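Local coordinates for protein SnoN,Epimerase SnoN (Streptomyces nogalater, PDB 5EP9) that acts as a non-heme iron, 2-oxoglutarate-dependent epimerase in the biosynthesis of the polyketide antibiotic nogalamycin, at residues A[157-171]-A[229-243]. Residues are numbered along the deposited sequence; the frame is centred on the assembly and turned at random.
Sequences LTAWVALVDVPVERG and ANSTDEPRLSTSAVY. With AKG (2-oxoglutaric acid), chain E.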
loop_
_atom_site.group_PDB
_atom_site.type_symbol
_atom_site.label_atom_id
_atom_site.label_comp_id
_atom_site.label_asym_id
_atom_site.label_seq_id
_atom_site.Cartn_x
_atom_site.Cartn_y
_atom_site.Cartn_z
ATOM N N LEU A 157 -1.822 6.847 3.208
ATOM C CA LEU A 157 -0.680 5.934 3.499
ATOM C C LEU A 157 -0.969 4.469 3.160
ATOM O O LEU A 157 -2.134 4.015 3.221
ATOM C CB LEU A 157 -0.174 6.045 4.917
ATOM C CG LEU A 157 -0.946 5.430 6.045
ATOM C CD1 LEU A 157 -0.139 5.609 7.338
ATOM C CD2 LEU A 157 -2.187 6.261 6.238
ATOM N N THR A 158 0.114 3.757 2.867
ATOM C CA THR A 158 0.062 2.403 2.398
ATOM C C THR A 158 0.797 1.433 3.372
ATOM O O THR A 158 1.899 1.683 3.728
ATOM C CB THR A 158 0.626 2.314 1.002
ATOM O OG1 THR A 158 -0.168 3.097 0.106
ATOM C CG2 THR A 158 0.713 0.864 0.523
ATOM N N ALA A 159 0.127 0.362 3.800
ATOM C CA ALA A 159 0.735 -0.750 4.541
ATOM C C ALA A 159 1.092 -1.895 3.603
ATOM O O ALA A 159 0.221 -2.441 2.937
ATOM C CB ALA A 159 -0.216 -1.271 5.586
ATOM N N TRP A 160 2.383 -2.220 3.510
ATOM C CA TRP A 160 2.862 -3.264 2.615
ATOM C C TRP A 160 3.341 -4.388 3.514
ATOM O O TRP A 160 4.288 -4.219 4.283
ATOM C CB TRP A 160 4.001 -2.719 1.762
ATOM C CG TRP A 160 4.466 -3.453 0.528
ATOM C CD1 TRP A 160 4.225 -3.086 -0.764
ATOM C CD2 TRP A 160 5.330 -4.574 0.477
ATOM N NE1 TRP A 160 4.881 -3.920 -1.615
ATOM C CE2 TRP A 160 5.500 -4.898 -0.887
ATOM C CE3 TRP A 160 5.837 -5.460 1.459
ATOM C CZ2 TRP A 160 6.283 -5.940 -1.309
ATOM C CZ3 TRP A 160 6.638 -6.559 1.034
ATOM C CH2 TRP A 160 6.864 -6.762 -0.345
ATOM N N VAL A 161 2.639 -5.506 3.442
ATOM C CA VAL A 161 2.852 -6.602 4.429
ATOM C C VAL A 161 3.523 -7.754 3.711
ATOM O O VAL A 161 2.945 -8.286 2.725
ATOM C CB VAL A 161 1.494 -7.055 5.038
ATOM C CG1 VAL A 161 1.661 -8.166 6.016
ATOM C CG2 VAL A 161 0.832 -5.884 5.690
ATOM N N ALA A 162 4.670 -8.166 4.198
ATOM C CA ALA A 162 5.354 -9.283 3.616
ATOM C C ALA A 162 4.715 -10.626 4.088
ATOM O O ALA A 162 4.613 -10.834 5.268
ATOM C CB ALA A 162 6.796 -9.302 4.010
ATOM N N LEU A 163 4.292 -11.452 3.126
ATOM C CA LEU A 163 3.757 -12.757 3.423
ATOM C C LEU A 163 4.800 -13.878 3.294
ATOM O O LEU A 163 4.535 -14.997 3.677
ATOM C CB LEU A 163 2.512 -13.042 2.581
ATOM C CG LEU A 163 1.346 -12.055 2.813
ATOM C CD1 LEU A 163 0.240 -12.384 1.880
ATOM C CD2 LEU A 163 0.880 -12.148 4.229
ATOM N N VAL A 164 5.983 -13.544 2.761
ATOM C CA VAL A 164 7.145 -14.395 2.761
ATOM C C VAL A 164 8.335 -13.518 3.075
ATOM O O VAL A 164 8.230 -12.311 3.125
ATOM C CB VAL A 164 7.398 -15.016 1.368
ATOM C CG1 VAL A 164 6.231 -15.967 0.975
ATOM C CG2 VAL A 164 7.571 -13.952 0.317
ATOM N N ASP A 165 9.488 -14.147 3.226
ATOM C CA ASP A 165 10.767 -13.422 3.385
ATOM C C ASP A 165 11.072 -12.665 2.097
ATOM O O ASP A 165 10.943 -13.181 0.999
ATOM C CB ASP A 165 11.862 -14.433 3.715
ATOM C CG ASP A 165 11.930 -14.787 5.251
ATOM O OD1 ASP A 165 11.326 -14.145 6.123
ATOM O OD2 ASP A 165 12.663 -15.724 5.566
ATOM N N VAL A 166 11.386 -11.373 2.226
ATOM C CA VAL A 166 11.664 -10.514 1.074
ATOM C C VAL A 166 13.040 -9.866 1.225
ATOM O O VAL A 166 13.150 -8.735 1.634
ATOM C CB VAL A 166 10.578 -9.444 0.857
ATOM C CG1 VAL A 166 10.816 -8.763 -0.455
ATOM C CG2 VAL A 166 9.197 -10.043 0.795
ATOM N N PRO A 167 14.085 -10.616 1.016
ATOM C CA PRO A 167 15.369 -9.986 1.006
ATOM C C PRO A 167 15.453 -9.091 -0.228
ATOM O O PRO A 167 14.628 -9.191 -1.122
ATOM C CB PRO A 167 16.362 -11.192 0.923
ATOM C CG PRO A 167 15.574 -12.267 0.216
ATOM C CD PRO A 167 14.146 -12.032 0.604
ATOM N N VAL A 168 16.547 -8.376 -0.312
ATOM C CA VAL A 168 16.822 -7.486 -1.425
ATOM C C VAL A 168 16.572 -8.176 -2.743
ATOM O O VAL A 168 15.843 -7.638 -3.596
ATOM C CB VAL A 168 18.276 -6.819 -1.375
ATOM C CG1 VAL A 168 18.450 -5.934 -2.566
ATOM C CG2 VAL A 168 18.401 -5.979 -0.120
ATOM N N GLU A 169 17.154 -9.316 -2.927
ATOM C CA GLU A 169 17.103 -9.927 -4.234
ATOM C C GLU A 169 15.742 -10.470 -4.663
ATOM O O GLU A 169 15.525 -10.816 -5.848
ATOM C CB GLU A 169 18.238 -10.968 -4.399
ATOM C CG GLU A 169 18.112 -12.194 -3.518
ATOM C CD GLU A 169 18.715 -12.063 -2.076
ATOM O OE1 GLU A 169 19.120 -10.909 -1.588
ATOM O OE2 GLU A 169 18.832 -13.194 -1.492
ATOM N N ARG A 170 14.822 -10.540 -3.715
ATOM C CA ARG A 170 13.442 -10.987 -4.012
ATOM C C ARG A 170 12.514 -9.820 -4.332
ATOM O O ARG A 170 11.341 -9.995 -4.599
ATOM C CB ARG A 170 12.881 -11.845 -2.855
ATOM C CG ARG A 170 11.581 -12.539 -3.227
ATOM C CD ARG A 170 11.250 -13.719 -2.322
ATOM N NE ARG A 170 12.243 -14.720 -2.565
ATOM C CZ ARG A 170 12.965 -15.277 -1.632
ATOM N NH1 ARG A 170 12.773 -15.004 -0.353
ATOM N NH2 ARG A 170 13.857 -16.170 -1.967
ATOM N N GLY A 171 13.089 -8.597 -4.381
ATOM C CA GLY A 171 12.371 -7.386 -4.819
ATOM C C GLY A 171 11.813 -6.517 -3.729
ATOM O O GLY A 171 10.646 -6.079 -3.817
ATOM N N ALA A 229 13.557 -6.053 -9.003
ATOM C CA ALA A 229 13.070 -7.268 -9.664
ATOM C C ALA A 229 13.168 -8.393 -8.663
ATOM O O ALA A 229 14.011 -8.384 -7.758
ATOM C CB ALA A 229 13.909 -7.578 -10.916
ATOM N N ASN A 230 12.325 -9.386 -8.810
ATOM C CA ASN A 230 12.603 -10.636 -8.125
ATOM C C ASN A 230 13.578 -11.455 -8.971
ATOM O O ASN A 230 13.183 -11.962 -10.020
ATOM C CB ASN A 230 11.307 -11.437 -7.865
ATOM C CG ASN A 230 11.543 -12.694 -7.059
ATOM O OD1 ASN A 230 12.682 -13.057 -6.679
ATOM N ND2 ASN A 230 10.419 -13.376 -6.774
ATOM N N SER A 231 14.841 -11.525 -8.549
ATOM C CA SER A 231 15.795 -12.386 -9.218
ATOM C C SER A 231 15.978 -13.783 -8.594
ATOM O O SER A 231 16.815 -14.459 -8.952
ATOM C CB SER A 231 17.138 -11.678 -9.335
ATOM O OG SER A 231 17.670 -11.562 -8.072
ATOM N N THR A 232 15.092 -14.208 -7.707
ATOM C CA THR A 232 15.118 -15.543 -7.146
ATOM C C THR A 232 14.035 -16.427 -7.780
ATOM O O THR A 232 13.131 -15.961 -8.454
ATOM C CB THR A 232 14.865 -15.545 -5.596
ATOM O OG1 THR A 232 13.462 -15.366 -5.278
ATOM C CG2 THR A 232 15.696 -14.436 -4.932
ATOM N N ASP A 233 14.119 -17.697 -7.457
ATOM C CA ASP A 233 13.126 -18.698 -7.817
ATOM C C ASP A 233 11.922 -18.765 -6.925
ATOM O O ASP A 233 11.142 -19.573 -7.160
ATOM C CB ASP A 233 13.741 -20.090 -7.699
ATOM C CG ASP A 233 14.794 -20.305 -8.684
ATOM O OD1 ASP A 233 15.006 -19.418 -9.533
ATOM O OD2 ASP A 233 15.478 -21.357 -8.617
ATOM N N GLU A 234 11.847 -18.001 -5.868
ATOM C CA GLU A 234 10.744 -18.058 -4.908
ATOM C C GLU A 234 9.918 -16.772 -5.131
ATOM O O GLU A 234 10.442 -15.672 -5.169
ATOM C CB GLU A 234 11.201 -18.185 -3.429
ATOM C CG GLU A 234 11.868 -19.531 -3.028
ATOM C CD GLU A 234 13.341 -19.675 -3.522
ATOM O OE1 GLU A 234 14.129 -18.661 -3.650
ATOM O OE2 GLU A 234 13.752 -20.835 -3.794
ATOM N N PRO A 235 8.605 -16.933 -5.289
ATOM C CA PRO A 235 7.793 -15.755 -5.552
ATOM C C PRO A 235 7.776 -14.762 -4.423
ATOM O O PRO A 235 7.915 -15.097 -3.257
ATOM C CB PRO A 235 6.421 -16.315 -5.801
ATOM C CG PRO A 235 6.428 -17.709 -5.200
ATOM C CD PRO A 235 7.834 -18.193 -5.225
ATOM N N ARG A 236 7.701 -13.503 -4.776
ATOM C CA ARG A 236 7.542 -12.435 -3.814
ATOM C C ARG A 236 5.997 -12.252 -3.636
ATOM O O ARG A 236 5.297 -11.917 -4.587
ATOM C CB ARG A 236 8.137 -11.133 -4.303
ATOM C CG ARG A 236 8.243 -10.110 -3.186
ATOM C CD ARG A 236 8.431 -8.722 -3.718
ATOM N NE ARG A 236 7.191 -8.177 -4.231
ATOM C CZ ARG A 236 7.023 -6.958 -4.723
ATOM N NH1 ARG A 236 8.014 -6.106 -4.909
ATOM N NH2 ARG A 236 5.831 -6.609 -5.120
ATOM N N LEU A 237 5.527 -12.401 -2.416
ATOM C CA LEU A 237 4.099 -12.314 -2.107
ATOM C C LEU A 237 3.874 -11.423 -0.924
ATOM O O LEU A 237 4.599 -11.535 0.118
ATOM C CB LEU A 237 3.515 -13.690 -1.758
ATOM C CG LEU A 237 3.346 -14.601 -2.976
ATOM C CD1 LEU A 237 3.392 -16.098 -2.665
ATOM C CD2 LEU A 237 2.047 -14.332 -3.696
ATOM N N SER A 238 2.911 -10.511 -1.106
ATOM C CA SER A 238 2.657 -9.486 -0.110
ATOM C C SER A 238 1.299 -8.939 -0.353
ATOM O O SER A 238 0.685 -9.175 -1.426
ATOM C CB SER A 238 3.708 -8.330 -0.231
ATOM O OG SER A 238 3.694 -7.758 -1.531
ATOM N N THR A 239 0.878 -8.117 0.571
ATOM C CA THR A 239 -0.269 -7.291 0.323
ATOM C C THR A 239 0.069 -5.831 0.486
ATOM O O THR A 239 0.863 -5.512 1.336
ATOM C CB THR A 239 -1.476 -7.626 1.272
ATOM O OG1 THR A 239 -1.087 -7.387 2.621
ATOM C CG2 THR A 239 -1.899 -9.060 1.110
ATOM N N SER A 240 -0.730 -4.998 -0.183
ATOM C CA SER A 240 -0.635 -3.552 -0.098
ATOM C C SER A 240 -1.988 -2.916 0.081
ATOM O O SER A 240 -2.877 -3.099 -0.727
ATOM C CB SER A 240 0.064 -3.027 -1.379
ATOM O OG SER A 240 0.408 -1.727 -1.232
ATOM N N ALA A 241 -2.155 -2.248 1.206
ATOM C CA ALA A 241 -3.393 -1.648 1.551
ATOM C C ALA A 241 -3.240 -0.142 1.684
ATOM O O ALA A 241 -2.375 0.325 2.393
ATOM C CB ALA A 241 -3.937 -2.210 2.873
ATOM N N VAL A 242 -4.149 0.582 1.065
ATOM C CA VAL A 242 -4.211 2.053 1.110
ATOM C C VAL A 242 -5.320 2.490 2.080
ATOM O O VAL A 242 -6.432 2.034 1.995
ATOM C CB VAL A 242 -4.508 2.609 -0.295
ATOM C CG1 VAL A 242 -4.622 4.118 -0.279
ATOM C CG2 VAL A 242 -3.420 2.161 -1.281
ATOM N N TYR A 243 -4.899 3.238 3.054
ATOM C CA TYR A 243 -5.736 3.901 4.024
ATOM C C TYR A 243 -5.780 5.447 3.780
ATOM O O TYR A 243 -4.783 6.089 3.371
ATOM C CB TYR A 243 -5.201 3.668 5.412
ATOM C CG TYR A 243 -5.043 2.194 5.703
ATOM C CD1 TYR A 243 -6.155 1.385 5.820
ATOM C CD2 TYR A 243 -3.801 1.585 5.774
ATOM C CE1 TYR A 243 -6.047 0.027 6.052
ATOM C CE2 TYR A 243 -3.706 0.213 6.024
ATOM C CZ TYR A 243 -4.802 -0.559 6.150
ATOM O OH TYR A 243 -4.701 -1.911 6.400
HETATM C C1 AKG E . 3.018 0.587 -3.251
HETATM O O1 AKG E . 2.605 1.775 -3.236
HETATM O O2 AKG E . 2.705 -0.241 -2.360
HETATM C C2 AKG E . 3.949 0.145 -4.316
HETATM O O5 AKG E . 4.288 0.960 -5.197
HETATM C C3 AKG E . 4.430 -1.325 -4.276
HETATM C C4 AKG E . 5.527 -1.704 -5.265
HETATM C C5 AKG E . 5.970 -3.149 -5.243
HETATM O O3 AKG E . 5.500 -3.918 -4.385
HETATM O O4 AKG E . 6.779 -3.572 -6.124
HETATM O O HOH W 1 -1.722 -4.861 3.438
#
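Trp160 and Arg236 meet because each places its CG opposite the backbone N; for Trp160 chi1 is -165°. The Arg236 chain then bends at chi3 (76°) and turns its guanidinium across the indole. The two planes stand 85° apart. Trp160 CZ2, at the ring edge, points at the centre of the guanidinium face, 3.6 Å from Arg236 CZ. Ser238 lies over one indole face, with its CB 3.5 Å from the centroid of the six-membered ring, a CH-pi contact.

Residues 157-171 belong to the first SnoN portion of this fused construct and 229-243 to the second. Strands 157-162 and 236-243 pair antiparallel beside the iron site, in the major sheet of the cupin-type fold. Trp160 NE1 donates to 2-oxoglutarate O3 at 2.8 Å. Arg236 NH1 reaches O4 of the same carboxylate at 3.1 Å. Arg236 NH1 also donates to Gly171 O at 2.8 Å, in the carbonyl plane, and this bond and the carboxylate together hold the guanidinium's orientation. Ser240 OG donates to 2-oxoglutarate O2, at the ligand's other end, at 3.0 Å.

Beyond the strands, Arg170 NE donates to Thr232 OG1 at 3.0 Å, near the guanidinium plane. Arg170 NH2 forms a salt bridge with Glu234 OE1 at 3.0 Å, though the hydrogen bond within it is weak. An alanine in place of Arg170 would remove these links and is likely to leave Glu234 without its charge partner and Thr232 OG1 without its guanidinium donor.

The paired strands thus grip both ends of 2-oxoglutarate, and the positive charge of Arg236 probably offsets that of the distal carboxylate.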